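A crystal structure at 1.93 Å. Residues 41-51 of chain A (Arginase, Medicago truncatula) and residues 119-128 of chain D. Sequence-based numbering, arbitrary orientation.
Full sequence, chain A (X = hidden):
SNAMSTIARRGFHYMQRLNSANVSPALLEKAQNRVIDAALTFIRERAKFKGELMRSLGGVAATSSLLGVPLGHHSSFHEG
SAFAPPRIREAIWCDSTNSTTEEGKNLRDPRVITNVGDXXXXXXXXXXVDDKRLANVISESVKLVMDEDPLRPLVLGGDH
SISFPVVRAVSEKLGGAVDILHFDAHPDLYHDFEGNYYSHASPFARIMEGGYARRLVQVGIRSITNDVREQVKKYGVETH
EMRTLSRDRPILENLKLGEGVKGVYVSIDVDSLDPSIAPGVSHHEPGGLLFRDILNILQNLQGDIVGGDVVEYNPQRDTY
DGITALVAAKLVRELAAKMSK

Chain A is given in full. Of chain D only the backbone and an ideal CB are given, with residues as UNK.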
# COMPACT_ATOMS: atom_id res chain seq x y z
N THR A 41 2.74 2.17 -41.05
CA THR A 41 3.47 1.11 -41.81
C THR A 41 3.89 0.00 -40.83
O THR A 41 3.83 -1.16 -41.20
CB THR A 41 4.69 1.64 -42.56
OG1 THR A 41 4.28 2.69 -43.44
CG2 THR A 41 5.45 0.57 -43.33
N PHE A 42 4.21 0.31 -39.57
CA PHE A 42 4.57 -0.80 -38.63
C PHE A 42 3.33 -1.70 -38.33
O PHE A 42 3.40 -2.93 -38.37
CB PHE A 42 5.27 -0.23 -37.41
CG PHE A 42 5.66 -1.25 -36.38
CD1 PHE A 42 6.85 -1.95 -36.50
CD2 PHE A 42 4.88 -1.48 -35.27
CE1 PHE A 42 7.26 -2.86 -35.54
CE2 PHE A 42 5.24 -2.45 -34.35
CZ PHE A 42 6.45 -3.11 -34.46
N ILE A 43 2.20 -1.06 -38.04
CA ILE A 43 0.90 -1.73 -37.79
C ILE A 43 0.51 -2.53 -39.03
O ILE A 43 0.03 -3.64 -38.87
CB ILE A 43 -0.19 -0.71 -37.42
CG1 ILE A 43 0.17 -0.01 -36.12
CG2 ILE A 43 -1.54 -1.42 -37.35
CD1 ILE A 43 0.35 -0.97 -34.96
N ARG A 44 0.72 -1.98 -40.22
CA ARG A 44 0.40 -2.70 -41.48
C ARG A 44 1.26 -3.95 -41.57
O ARG A 44 0.71 -5.02 -41.86
CB ARG A 44 0.62 -1.83 -42.72
CG ARG A 44 0.75 -2.64 -44.01
CD ARG A 44 0.04 -2.10 -45.22
NE ARG A 44 1.00 -1.75 -46.25
CZ ARG A 44 1.71 -2.62 -46.98
NH1 ARG A 44 1.60 -3.93 -46.80
NH2 ARG A 44 2.56 -2.17 -47.88
N GLU A 45 2.58 -3.84 -41.45
CA GLU A 45 3.46 -5.03 -41.63
C GLU A 45 3.11 -6.11 -40.59
O GLU A 45 3.14 -7.29 -40.87
CB GLU A 45 4.92 -4.60 -41.52
CG GLU A 45 5.49 -3.97 -42.77
CD GLU A 45 5.18 -4.74 -44.04
OE1 GLU A 45 5.43 -5.96 -44.06
OE2 GLU A 45 4.67 -4.11 -44.99
N ARG A 46 2.76 -5.70 -39.37
CA ARG A 46 2.38 -6.59 -38.25
C ARG A 46 1.03 -7.24 -38.56
O ARG A 46 0.89 -8.47 -38.34
CB ARG A 46 2.34 -5.78 -36.94
CG ARG A 46 3.73 -5.49 -36.38
CD ARG A 46 4.39 -6.70 -35.77
NE ARG A 46 3.68 -7.17 -34.59
CZ ARG A 46 3.72 -8.40 -34.12
NH1 ARG A 46 4.43 -9.34 -34.72
NH2 ARG A 46 3.04 -8.70 -33.04
N ALA A 47 0.06 -6.48 -39.05
CA ALA A 47 -1.26 -7.07 -39.39
C ALA A 47 -1.07 -8.03 -40.59
O ALA A 47 -1.63 -9.20 -40.61
CB ALA A 47 -2.24 -5.98 -39.65
N LYS A 48 -0.31 -7.58 -41.57
CA LYS A 48 -0.03 -8.39 -42.79
C LYS A 48 0.62 -9.70 -42.33
O LYS A 48 0.08 -10.72 -42.70
CB LYS A 48 0.79 -7.58 -43.78
CG LYS A 48 1.36 -8.38 -44.94
CD LYS A 48 1.92 -7.52 -46.04
CE LYS A 48 2.13 -8.26 -47.32
NZ LYS A 48 3.27 -9.20 -47.19
N PHE A 49 1.66 -9.69 -41.49
CA PHE A 49 2.30 -10.90 -40.88
C PHE A 49 1.23 -11.83 -40.25
O PHE A 49 1.14 -12.96 -40.66
CB PHE A 49 3.39 -10.59 -39.85
CG PHE A 49 3.83 -11.78 -39.02
CD1 PHE A 49 4.23 -12.97 -39.61
CD2 PHE A 49 3.75 -11.75 -37.63
CE1 PHE A 49 4.56 -14.08 -38.85
CE2 PHE A 49 4.09 -12.86 -36.87
CZ PHE A 49 4.51 -14.01 -37.48
N LYS A 50 0.42 -11.33 -39.34
CA LYS A 50 -0.59 -12.15 -38.61
C LYS A 50 -1.71 -12.65 -39.54
O LYS A 50 -2.07 -13.80 -39.37
CB LYS A 50 -1.10 -11.36 -37.40
CG LYS A 50 -0.01 -11.11 -36.35
CD LYS A 50 0.59 -12.40 -35.78
CE LYS A 50 1.65 -12.22 -34.72
NZ LYS A 50 1.05 -12.14 -33.38
N GLY A 51 -2.24 -11.83 -40.46
CA GLY A 51 -3.19 -12.27 -41.51
C GLY A 51 -2.63 -13.44 -42.29
O GLY A 51 -3.25 -14.49 -42.32
N UNK D 119 12.10 1.39 -29.15
CA UNK D 119 12.24 0.17 -29.98
C UNK D 119 11.13 -0.78 -29.54
O UNK D 119 11.04 -1.15 -28.36
CB UNK D 119 13.62 -0.48 -29.83
N UNK D 120 10.23 -1.20 -30.47
CA UNK D 120 9.10 -2.07 -30.13
C UNK D 120 9.52 -3.55 -29.95
O UNK D 120 9.19 -4.44 -30.74
CB UNK D 120 8.03 -1.97 -31.22
N UNK D 121 10.20 -3.79 -28.85
CA UNK D 121 10.79 -5.11 -28.49
C UNK D 121 9.71 -6.20 -28.55
O UNK D 121 9.94 -7.22 -29.22
CB UNK D 121 11.41 -5.07 -27.09
N UNK D 122 8.61 -6.02 -27.83
CA UNK D 122 7.55 -7.05 -27.70
C UNK D 122 7.18 -7.49 -29.12
O UNK D 122 7.12 -8.66 -29.38
CB UNK D 122 6.33 -6.52 -26.95
N UNK D 123 6.88 -6.54 -29.97
CA UNK D 123 6.27 -6.77 -31.30
C UNK D 123 7.30 -7.50 -32.17
O UNK D 123 6.91 -8.44 -32.83
CB UNK D 123 5.84 -5.46 -31.95
N UNK D 124 8.58 -7.14 -32.08
CA UNK D 124 9.66 -7.80 -32.87
C UNK D 124 9.87 -9.21 -32.30
O UNK D 124 10.00 -10.19 -33.09
CB UNK D 124 10.96 -7.00 -32.82
N UNK D 125 9.83 -9.34 -30.98
CA UNK D 125 10.01 -10.67 -30.38
C UNK D 125 8.84 -11.55 -30.82
O UNK D 125 9.08 -12.72 -31.15
CB UNK D 125 10.09 -10.59 -28.85
N UNK D 126 7.65 -10.99 -30.92
CA UNK D 126 6.44 -11.77 -31.29
C UNK D 126 6.41 -12.06 -32.81
O UNK D 126 5.34 -12.36 -33.30
CB UNK D 126 5.18 -11.01 -30.88
N UNK D 127 7.51 -11.92 -33.53
CA UNK D 127 7.65 -12.38 -34.95
C UNK D 127 8.61 -13.57 -34.96
O UNK D 127 9.02 -14.03 -36.07
CB UNK D 127 8.16 -11.26 -35.86
N UNK D 128 8.97 -14.00 -33.76
CA UNK D 128 9.88 -15.13 -33.47
C UNK D 128 11.33 -14.75 -33.68
O UNK D 128 12.07 -15.59 -34.07
CB UNK D 128 9.54 -16.33 -34.35

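Chain A presents one continuous helix, with Phe A42, Arg A46 and Phe A49 directing their CA-to-CB bonds toward chain D and Lys A50 reaching in from the side. Against it lies a short helix, 121-125, and the turn that follows.

Position 119 is out of reach: its ideal CB has nothing of chain A within 5.5 Å. Phi/psi of -63/122 is extended and permits almost any residue; the deposited one is Val D119.

At position 120, CA-to-CB points toward chain A, and the ideal CB sits 3.8 Å from Phe A42 CZ. An aromatic tip so near favours a compact apolar group. The phi of -78° is compatible with proline, and the site immediately precedes a helix, where no backbone NH is needed for helical bonding; serine, threonine or aspartate would also be usual there. The residue is Pro D120, whose CG packs 3.6 Å from Phe A42 CZ.

Position 121, with helical angles and no neighbour from chain A, is undetermined by this contact; it is Ile D121. Position 122 points sideways with nothing within 5.5 Å of its ideal CB, so a polar or charged chain is as plausible as any; Glu D122 makes no contact with chain A.

Position 123 faces chain A most tightly. Its ideal CB is 3.5 Å from Phe A42 CZ and 3.8 Å from Arg A46 NE, which leaves little room straight ahead. Alanine would fit, as would a longer chain that bends aside, and the nearby guanidinium makes an acidic one reasonable. Glu D123 takes the bending course: chi1 m and chi2 p lead its end away from chain A, so no salt bridge to Arg A46 results. Its CB meets the edge of the Phe A42 ring at 3.5 Å, CB to CZ. Its backbone O lies over one face of the guanidinium, 3.2 Å from Arg A46 NH1, but the angle is too poor for a hydrogen bond.

Positions 124 and 125 point away, and chain A sets little constraint on either. They are Ile D124 and Arg D125.

Position 126 is the most predictable. Its CB points sideways, yet two cationic groups converge there: Arg A46 NH2 at 3.8 Å and Lys A50 NZ at 5.0 Å from the ideal CB. A short acid suits best; asparagine could accept hydrogen bonds but would lack the charge. Asp D126, with chi1 t, brings OD2 2.9 Å from Arg A46 NH2 (N-H...O 173°) and 2.7 Å from Lys A50 NZ, so one oxygen serves two salt bridges. Its backbone O accepts a weak bond from Arg A46 NH1 at 3.5 Å.

At position 127, the ideal CB is 4.4 Å from Arg A46 NH1 and 4.5 Å from Phe A49 CE2, room for a small side chain such as serine, alanine or cysteine. Cys D127 places SG 3.1 Å from Arg A46 NH1, at the guanidinium edge, and 4.9 Å from the Phe A49 ring centroid, obliquely.

Position 128 has phi/psi 77/34, which favours glycine; it is Gly D128.

Chain D (119-128) VPIEEIRDCG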
# COMPACT_ATOMS: atom_id res chain seq x y z
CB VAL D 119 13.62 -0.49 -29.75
CG1 VAL D 119 13.82 -1.70 -30.65
CG2 VAL D 119 14.77 0.51 -29.90
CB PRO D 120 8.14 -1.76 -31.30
CG PRO D 120 9.09 -1.59 -32.47
CD PRO D 120 10.27 -0.86 -31.90
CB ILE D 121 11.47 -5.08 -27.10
CG1 ILE D 121 12.68 -4.13 -27.07
CG2 ILE D 121 11.90 -6.47 -26.70
CD1 ILE D 121 13.80 -4.51 -28.03
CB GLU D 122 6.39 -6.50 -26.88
CG GLU D 122 5.18 -7.43 -26.78
CD GLU D 122 4.05 -6.99 -25.82
OE1 GLU D 122 3.96 -5.81 -25.33
OE2 GLU D 122 3.21 -7.83 -25.59
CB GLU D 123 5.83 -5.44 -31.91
CG GLU D 123 4.64 -4.78 -31.21
CD GLU D 123 4.91 -3.96 -29.93
OE1 GLU D 123 6.07 -3.83 -29.51
OE2 GLU D 123 3.94 -3.45 -29.34
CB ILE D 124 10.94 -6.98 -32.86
CG1 ILE D 124 10.72 -5.66 -33.61
CG2 ILE D 124 12.07 -7.81 -33.46
CD1 ILE D 124 11.76 -4.61 -33.32
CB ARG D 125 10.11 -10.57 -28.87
CG ARG D 125 10.97 -11.68 -28.31
CD ARG D 125 11.63 -11.20 -27.03
NE ARG D 125 10.78 -11.57 -25.92
CZ ARG D 125 10.78 -12.75 -25.33
NH1 ARG D 125 9.99 -12.94 -24.29
NH2 ARG D 125 11.59 -13.71 -25.76
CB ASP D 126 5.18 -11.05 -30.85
CG ASP D 126 3.92 -11.85 -31.09
OD1 ASP D 126 3.83 -13.01 -30.64
OD2 ASP D 126 3.06 -11.34 -31.77
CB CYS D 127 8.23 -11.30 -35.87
SG CYS D 127 7.21 -9.81 -36.03
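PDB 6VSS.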